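PDB 7A3W: NAD(P)-dependent oxidoreductase from Pseudomonas putida, which probably catalyses the NADPH-dependent reduction of imines, including reductive amination, and conjugate reduction. Local coordinates for residues I73-F78 against E108-R113. Numbering follows the deposited sequence. Where two conformers were deposited one is given.
With NDP (NADPH dihydro-nicotinamide-adenine-dinucleotide phosphate), chain F.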
ATOM      1  N   ILE B  73     -16.241  20.778  -0.231  1.00 16.36           N
ATOM      2  CA  ILE B  73     -14.781  20.582  -0.135  1.00 17.22           C
ATOM      3  C   ILE B  73     -14.440  20.086   1.280  1.00 16.52           C
ATOM      4  O   ILE B  73     -13.555  19.235   1.428  1.00 16.63           O
ATOM      5  CB  ILE B  73     -14.012  21.859  -0.527  1.00 17.78           C
ATOM      6  CG1 ILE B  73     -12.507  21.578  -0.583  1.00 19.61           C
ATOM      7  CG2 ILE B  73     -14.384  23.023   0.397  1.00 17.86           C
ATOM      8  CD1 ILE B  73     -12.155  20.374  -1.428  1.00 21.15           C
ATOM      9  N   ASP B  74     -15.130  20.586   2.296  1.00 17.85           N
ATOM     10  CA  ASP B  74     -14.843  20.183   3.695  1.00 18.30           C
ATOM     11  C   ASP B  74     -16.051  20.422   4.598  1.00 17.09           C
ATOM     12  O   ASP B  74     -17.031  21.076   4.193  1.00 16.03           O
ATOM     13  CB  ASP B  74     -13.566  20.829   4.231  1.00 19.44           C
ATOM     14  CG  ASP B  74     -13.608  22.335   4.337  1.00 22.51           C
ATOM     15  OD1 ASP B  74     -14.712  22.890   4.489  1.00 24.32           O
ATOM     16  OD2 ASP B  74     -12.530  22.944   4.272  1.00 27.05           O
ATOM     17  N   LYS B  75     -15.987  19.865   5.804  1.00 18.37           N
ATOM     18  CA  LYS B  75     -17.074  20.005   6.798  1.00 18.45           C
ATOM     19  C   LYS B  75     -17.224  21.466   7.230  1.00 18.69           C
ATOM     20  O   LYS B  75     -18.350  21.887   7.455  1.00 20.16           O
ATOM     21  CB  LYS B  75     -16.814  19.049   7.958  1.00 17.84           C
ATOM     22  CG  LYS B  75     -16.899  17.576   7.569  1.00 17.51           C
ATOM     23  CD  LYS B  75     -16.848  16.634   8.758  1.00 17.95           C
ATOM     24  CE  LYS B  75     -16.506  15.195   8.442  1.00 18.35           C
ATOM     25  NZ  LYS B  75     -17.537  14.538   7.586  1.00 18.60           N
ATOM     26  N   ALA B  76     -16.126  22.220   7.334  1.00 19.15           N
ATOM     27  CA  ALA B  76     -16.144  23.654   7.711  1.00 21.31           C
ATOM     28  C   ALA B  76     -17.108  24.443   6.814  1.00 19.42           C
ATOM     29  O   ALA B  76     -17.931  25.220   7.334  1.00 19.13           O
ATOM     30  CB  ALA B  76     -14.751  24.237   7.667  1.00 20.59           C
ATOM     31  N   VAL B  77     -17.086  24.253   5.499  1.00 19.94           N
ATOM     32  CA  VAL B  77     -17.997  25.059   4.624  1.00 21.09           C
ATOM     33  C   VAL B  77     -19.448  24.614   4.817  1.00 21.15           C
ATOM     34  O   VAL B  77     -20.339  25.448   4.640  1.00 21.57           O
ATOM     35  CB  VAL B  77     -17.564  25.086   3.143  1.00 22.99           C
ATOM     36  CG1 VAL B  77     -16.125  25.576   3.007  1.00 22.16           C
ATOM     37  CG2 VAL B  77     -17.772  23.762   2.429  1.00 22.39           C
ATOM     38  N   PHE B  78     -19.720  23.381   5.246  1.00 22.33           N
ATOM     39  CA  PHE B  78     -21.112  22.984   5.573  1.00 21.74           C
ATOM     40  C   PHE B  78     -21.556  23.680   6.864  1.00 22.69           C
ATOM     41  O   PHE B  78     -22.722  24.065   6.987  1.00 22.33           O
ATOM     42  CB  PHE B  78     -21.252  21.472   5.673  1.00 20.86           C
ATOM     43  CG  PHE B  78     -22.670  21.059   5.943  1.00 21.08           C
ATOM     44  CD1 PHE B  78     -23.706  21.477   5.114  1.00 20.95           C
ATOM     45  CD2 PHE B  78     -22.985  20.303   7.057  1.00 21.93           C
ATOM     46  CE1 PHE B  78     -25.017  21.089   5.367  1.00 23.10           C
ATOM     47  CE2 PHE B  78     -24.298  19.938   7.318  1.00 23.11           C
ATOM     48  CZ  PHE B  78     -25.314  20.345   6.482  1.00 21.81           C
ATOM     49  N   GLU B 108     -18.505  17.311  15.549  1.00 19.15           N
ATOM     50  CA  GLU B 108     -19.182  17.576  16.840  1.00 20.29           C
ATOM     51  C   GLU B 108     -20.054  18.828  16.691  1.00 19.75           C
ATOM     52  O   GLU B 108     -21.233  18.783  17.099  1.00 21.98           O
ATOM     53  CB  GLU B 108     -18.177  17.669  17.980  1.00 22.89           C
ATOM     54  CG  GLU B 108     -17.673  16.305  18.406  1.00 25.32           C
ATOM     55  CD  GLU B 108     -16.752  16.232  19.604  1.00 30.78           C
ATOM     56  OE1 GLU B 108     -16.038  17.229  19.881  1.00 34.60           O
ATOM     57  OE2 GLU B 108     -16.762  15.175  20.260  1.00 37.16           O
ATOM     58  N   ARG B 109     -19.508  19.910  16.127  0.50 20.19           N
ATOM     59  CA  ARG B 109     -20.240  21.186  15.901  0.50 20.18           C
ATOM     60  C   ARG B 109     -21.445  20.934  14.988  0.50 19.51           C
ATOM     61  O   ARG B 109     -22.557  21.405  15.319  0.50 18.21           O
ATOM     62  CB  ARG B 109     -19.303  22.246  15.321  0.50 20.67           C
ATOM     63  CG  ARG B 109     -18.286  22.774  16.323  0.50 22.81           C
ATOM     64  CD  ARG B 109     -17.570  24.014  15.830  0.50 23.69           C
ATOM     65  NE  ARG B 109     -16.723  24.579  16.869  0.50 25.42           N
ATOM     66  N   ILE B 110     -21.243  20.193  13.901  1.00 19.29           N
ATOM     67  CA  ILE B 110     -22.316  19.934  12.904  1.00 18.09           C
ATOM     68  C   ILE B 110     -23.410  19.091  13.550  1.00 17.99           C
ATOM     69  O   ILE B 110     -24.586  19.481  13.414  1.00 17.54           O
ATOM     70  CB  ILE B 110     -21.761  19.308  11.625  1.00 17.54           C
ATOM     71  CG1 ILE B 110     -20.899  20.324  10.881  1.00 18.08           C
ATOM     72  CG2 ILE B 110     -22.878  18.782  10.748  1.00 18.03           C
ATOM     73  CD1 ILE B 110     -19.971  19.696   9.862  1.00 17.92           C
ATOM     74  N   ALA B 111     -23.053  18.027  14.265  1.00 19.25           N
ATOM     75  CA  ALA B 111     -24.046  17.130  14.909  1.00 19.95           C
ATOM     76  C   ALA B 111     -24.935  17.955  15.861  1.00 19.08           C
ATOM     77  O   ALA B 111     -26.142  17.711  15.894  1.00 18.37           O
ATOM     78  CB  ALA B 111     -23.367  15.993  15.633  1.00 20.35           C
ATOM     79  N   LYS B 112     -24.341  18.906  16.584  1.00 19.54           N
ATOM     80  CA  LYS B 112     -25.034  19.767  17.561  1.00 21.96           C
ATOM     81  C   LYS B 112     -26.038  20.649  16.808  1.00 21.23           C
ATOM     82  O   LYS B 112     -27.233  20.603  17.150  1.00 20.62           O
ATOM     83  CB  LYS B 112     -23.985  20.578  18.335  1.00 23.73           C
ATOM     84  CG  LYS B 112     -24.506  21.448  19.458  1.00 26.66           C
ATOM     85  CD  LYS B 112     -23.599  22.638  19.779  1.00 27.92           C
ATOM     86  N   ARG B 113     -25.575  21.389  15.791  1.00 21.80           N
ATOM     87  CA  ARG B 113     -26.435  22.284  14.975  1.00 22.21           C
ATOM     88  C   ARG B 113     -27.578  21.471  14.338  1.00 21.15           C
ATOM     89  O   ARG B 113     -28.702  21.945  14.431  1.00 19.75           O
ATOM     90  CB  ARG B 113     -25.605  23.027  13.919  1.00 27.03           C
ATOM     91  CG  ARG B 113     -24.670  24.079  14.492  1.00 34.25           C
ATOM     92  CD  ARG B 113     -24.461  25.247  13.513  1.00 40.95           C
ATOM     93  NE  ARG B 113     -24.727  26.537  14.131  1.00 48.52           N
ATOM     94  CZ  ARG B 113     -25.946  27.042  14.362  1.00 55.32           C
ATOM     95  NH1 ARG B 113     -27.039  26.381  14.008  1.00 56.71           N
ATOM     96  NH2 ARG B 113     -26.060  28.223  14.947  1.00 57.80           N
TER
HETATM   97  PA  NDP F 301     -14.234  19.593  -5.721  1.00 18.66           P
HETATM   98  O1A NDP F 301     -14.492  19.021  -7.086  1.00 16.23           O
HETATM   99  O2A NDP F 301     -13.153  20.621  -5.478  1.00 17.04           O
HETATM  100  O5B NDP F 301     -15.626  20.204  -5.222  1.00 19.14           O
HETATM  101  C5B NDP F 301     -15.673  21.035  -4.047  1.00 21.17           C
HETATM  102  C4B NDP F 301     -17.122  21.368  -3.810  1.00 20.90           C
HETATM  103  O4B NDP F 301     -17.242  22.190  -2.612  1.00 19.63           O
HETATM  104  C3B NDP F 301     -17.812  22.155  -4.932  1.00 19.37           C
HETATM  105  O3B NDP F 301     -19.176  21.804  -4.931  1.00 21.32           O
HETATM  106  C2B NDP F 301     -17.579  23.582  -4.463  1.00 20.08           C
HETATM  107  O2B NDP F 301     -18.473  24.587  -4.958  1.00 20.06           O
HETATM  108  C1B NDP F 301     -17.887  23.386  -2.985  1.00 19.84           C
HETATM  109  N9A NDP F 301     -17.411  24.474  -2.155  1.00 19.47           N
HETATM  110  C8A NDP F 301     -16.129  24.902  -1.938  1.00 19.91           C
HETATM  111  N7A NDP F 301     -16.066  25.931  -1.126  1.00 19.13           N
HETATM  112  C5A NDP F 301     -17.384  26.158  -0.756  1.00 19.58           C
HETATM  113  C6A NDP F 301     -17.991  27.106   0.087  1.00 21.30           C
HETATM  114  N6A NDP F 301     -17.319  28.033   0.778  1.00 21.94           N
HETATM  115  N1A NDP F 301     -19.333  27.050   0.218  1.00 22.91           N
HETATM  116  C2A NDP F 301     -20.020  26.125  -0.466  1.00 24.09           C
HETATM  117  N3A NDP F 301     -19.568  25.197  -1.299  1.00 22.74           N
HETATM  118  C4A NDP F 301     -18.226  25.271  -1.399  1.00 20.67           C
HETATM  119  O3  NDP F 301     -14.048  18.468  -4.607  1.00 17.32           O
HETATM  120  PN  NDP F 301     -14.516  16.927  -4.695  1.00 16.47           P
HETATM  121  O1N NDP F 301     -13.394  16.217  -5.353  1.00 16.49           O
HETATM  122  O2N NDP F 301     -15.875  16.828  -5.323  1.00 15.87           O
HETATM  123  O5D NDP F 301     -14.498  16.533  -3.158  1.00 16.59           O
HETATM  124  C5D NDP F 301     -15.582  16.824  -2.250  1.00 16.96           C
HETATM  125  C4D NDP F 301     -15.310  16.119  -0.946  1.00 16.65           C
HETATM  126  O4D NDP F 301     -15.319  14.679  -1.146  1.00 17.25           O
HETATM  127  C3D NDP F 301     -13.965  16.452  -0.272  1.00 15.38           C
HETATM  128  O3D NDP F 301     -14.174  16.676   1.115  1.00 14.46           O
HETATM  129  C2D NDP F 301     -13.115  15.240  -0.604  1.00 17.01           C
HETATM  130  O2D NDP F 301     -12.065  15.068   0.339  1.00 16.43           O
HETATM  131  C1D NDP F 301     -14.147  14.112  -0.634  1.00 17.04           C
HETATM  132  N1N NDP F 301     -13.775  12.970  -1.525  1.00 18.97           N
HETATM  133  C2N NDP F 301     -13.508  13.128  -2.868  1.00 18.78           C
HETATM  134  C3N NDP F 301     -13.002  12.097  -3.633  1.00 22.19           C
HETATM  135  C7N NDP F 301     -12.696  12.234  -5.086  1.00 23.13           C
HETATM  136  O7N NDP F 301     -12.128  11.293  -5.640  1.00 20.57           O
HETATM  137  N7N NDP F 301     -13.059  13.305  -5.772  1.00 21.95           N
HETATM  138  C4N NDP F 301     -12.819  10.766  -3.014  1.00 21.49           C
HETATM  139  C5N NDP F 301     -13.154  10.698  -1.613  1.00 20.70           C
HETATM  140  C6N NDP F 301     -13.702  11.711  -0.973  1.00 19.51           C
HETATM  141  P2B NDP F 301     -18.087  25.246  -6.383  1.00 19.65           P
HETATM  142  O1X NDP F 301     -16.619  25.640  -6.242  1.00 19.85           O
HETATM  143  O2X NDP F 301     -18.425  24.267  -7.485  1.00 18.01           O
HETATM  144  O3X NDP F 301     -19.023  26.436  -6.346  1.00 19.16           O
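Lys75 and Phe78 meet Ile110 of the next helix. Before them, the backbone of Ile73 holds two riboses of NADPH. Its N gives a weak hydrogen bond to NDP O4B, and its O accepts from NDP O3D at 2.7 Å. A chi1 of -173° puts Ile73 CG2 between the backbone N and the carbonyl carbon, 3.5 Å from NDP C8A and over one face of the adenine. Cut back to an alanine, the side chain would probably leave the C8A end of that face less firmly held. Asp74 is the N-cap: its OD1 accepts from Val77 N, 2.9 Å away and nearly in line with the C-O bond. Lys75 meets Ile110 CD1 with its CB, at 3.7 Å, and with its carbonyl O. The Lys75 chain then leads away, and NZ pairs with Asp123 and Ser100 O. Val77 packs over the same adenine face, with CG1 3.5 Å from NDP N6A. Phe78 presents its ring edge, CE2 lying 3.9 Å from Ile110 CG2. In this Rossmann-type domain, helices 75-83 and 104-116 pack side by side against the sheet. Phe78 reaches Ile96 and Ile110 reaches Asn98, both on strand 95-98; Ile110 also touches Tyr121 of strand 120-126.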